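Local structure of iron superoxide dismutase (Trypanosoma cruzi, 2GPC) at residues G88-T91 against G92-D96. The protein probably catalyses the dismutation of superoxide radicals to molecular oxygen and hydrogen peroxide at a mononuclear iron centre. Sequence-based numbering, arbitrary orientation.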
ATOM      1  N   GLY A  88       9.235  15.448  20.946  1.00 17.14           N
ATOM      2  CA  GLY A  88       8.713  15.929  22.212  1.00 17.25           C
ATOM      3  C   GLY A  88       7.339  16.547  22.057  1.00 16.99           C
ATOM      4  O   GLY A  88       6.630  16.260  21.089  1.00 17.08           O
ATOM      5  N   GLU A  89       6.966  17.395  23.008  1.00 17.00           N
ATOM      6  CA  GLU A  89       5.648  18.028  23.030  1.00 17.03           C
ATOM      7  C   GLU A  89       5.754  19.446  22.506  1.00 17.22           C
ATOM      8  O   GLU A  89       6.777  20.104  22.713  1.00 17.24           O
ATOM      9  CB  GLU A  89       5.094  18.060  24.461  1.00 17.21           C
ATOM     10  CG  GLU A  89       4.788  16.683  25.031  1.00 17.30           C
ATOM     11  CD  GLU A  89       3.808  16.706  26.193  1.00 19.90           C
ATOM     12  OE1 GLU A  89       3.193  17.768  26.456  1.00 20.66           O
ATOM     13  OE2 GLU A  89       3.637  15.643  26.837  1.00 19.76           O
ATOM     14  N   PRO A  90       4.711  19.938  21.844  1.00 17.38           N
ATOM     15  CA  PRO A  90       4.704  21.337  21.406  1.00 17.78           C
ATOM     16  C   PRO A  90       4.487  22.263  22.605  1.00 18.41           C
ATOM     17  O   PRO A  90       4.008  21.798  23.648  1.00 17.92           O
ATOM     18  CB  PRO A  90       3.519  21.401  20.442  1.00 17.64           C
ATOM     19  CG  PRO A  90       2.604  20.341  20.880  1.00 17.85           C
ATOM     20  CD  PRO A  90       3.462  19.242  21.488  1.00 17.64           C
ATOM     21  N   THR A  91       4.884  23.524  22.461  1.00 19.03           N
ATOM     22  CA  THR A  91       4.563  24.585  23.411  1.00 19.91           C
ATOM     23  C   THR A  91       3.737  25.656  22.689  1.00 20.00           C
ATOM     24  O   THR A  91       3.434  25.524  21.490  1.00 20.20           O
ATOM     25  CB  THR A  91       5.862  25.217  23.979  1.00 20.20           C
ATOM     26  OG1 THR A  91       6.719  25.623  22.902  1.00 20.21           O
ATOM     27  CG2 THR A  91       6.682  24.189  24.744  1.00 20.90           C
ATOM     28  N   GLY A  92       3.366  26.708  23.414  1.00 20.04           N
ATOM     29  CA  GLY A  92       2.758  27.879  22.811  1.00 19.89           C
ATOM     30  C   GLY A  92       1.405  27.610  22.182  1.00 19.64           C
ATOM     31  O   GLY A  92       0.610  26.842  22.729  1.00 20.22           O
ATOM     32  N   LYS A  93       1.157  28.229  21.029  1.00 19.15           N
ATOM     33  CA  LYS A  93      -0.150  28.197  20.373  1.00 18.96           C
ATOM     34  C   LYS A  93      -0.535  26.806  19.884  1.00 18.31           C
ATOM     35  O   LYS A  93      -1.698  26.421  19.965  1.00 17.55           O
ATOM     36  CB  LYS A  93      -0.187  29.185  19.206  1.00 19.63           C
ATOM     37  CG  LYS A  93      -1.589  29.560  18.738  1.00 22.36           C
ATOM     38  CD  LYS A  93      -2.365  30.376  19.792  1.00 26.24           C
ATOM     39  CE  LYS A  93      -3.539  31.146  19.175  1.00 26.85           C
ATOM     40  NZ  LYS A  93      -4.706  30.266  18.834  1.00 29.29           N
ATOM     41  N   VAL A  94       0.438  26.057  19.378  1.00 17.43           N
ATOM     42  CA  VAL A  94       0.187  24.679  18.956  1.00 17.59           C
ATOM     43  C   VAL A  94      -0.292  23.825  20.146  1.00 16.98           C
ATOM     44  O   VAL A  94      -1.268  23.078  20.024  1.00 16.55           O
ATOM     45  CB  VAL A  94       1.430  24.052  18.303  1.00 17.40           C
ATOM     46  CG1 VAL A  94       1.231  22.552  18.078  1.00 18.40           C
ATOM     47  CG2 VAL A  94       1.715  24.732  16.978  1.00 18.16           C
ATOM     48  N   ALA A  95       0.392  23.938  21.284  1.00 16.64           N
ATOM     49  CA  ALA A  95      -0.025  23.243  22.496  1.00 17.14           C
ATOM     50  C   ALA A  95      -1.440  23.663  22.872  1.00 17.34           C
ATOM     51  O   ALA A  95      -2.281  22.808  23.145  1.00 17.57           O
ATOM     52  CB  ALA A  95       0.931  23.516  23.651  1.00 17.48           C
ATOM     53  N   ASP A  96      -1.706  24.970  22.869  1.00 17.18           N
ATOM     54  CA  ASP A  96      -3.016  25.494  23.254  1.00 17.14           C
ATOM     55  C   ASP A  96      -4.125  24.889  22.397  1.00 16.48           C
ATOM     56  O   ASP A  96      -5.165  24.470  22.912  1.00 16.02           O
ATOM     57  CB  ASP A  96      -3.089  27.023  23.095  1.00 17.85           C
ATOM     58  CG  ASP A  96      -2.237  27.784  24.104  1.00 19.45           C
ATOM     59  OD1 ASP A  96      -1.803  27.217  25.132  1.00 19.99           O
ATOM     60  OD2 ASP A  96      -1.957  28.989  23.928  1.00 22.93           O
TER
HETATM   61  O   HOH W   1       3.467  26.636  19.076  1.00 21.05           O
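The loop residues just before helix 92-102 pack onto its first turn, a local contact at the helix N-terminus, with Pro90 meeting Val94 on the apolar side and the carbonyl of Thr91 linked to two backbone amides, Ala95 N directly and Val94 N by way of a water. Pro90 CB lies 3.5 Å from Val94 CG1, tighter than an ordinary van der Waals contact, while Pro90 CG stands 3.8 Å from the same methyl. The two side chains cross at about a right angle, and Val94 places CG1 anti to its backbone N (chi1 171°), the rotamer that brings this branch rather than CG2 against the proline ring. Separately, Ala95 CB lies 3.5 Å from the carbonyl oxygen Pro90 O.

Thr91 O collects the polar contacts. Ala95 N donates to it in a nearly straight (169°) but weak hydrogen bond of 3.4 Å. A water donates to Thr91 O at 2.7 Å and accepts from Val94 N at 3.1 Å, so it bridges that carbonyl to an amide of the first turn. Regular helical bonding is already present in Asp96 N to Gly92 O, 3.0 Å, although Gly92, with its positive phi, does not itself have a helical backbone.

Pro90 and Val94 both rest on Trp187 of helix 187-193, whose NE1 is hydrogen-bonded to Gly88 O; Pro90 also touches Phe105 of helix 105-118, and Val94 reaches Val190, which places this helix start against the C-terminal helix.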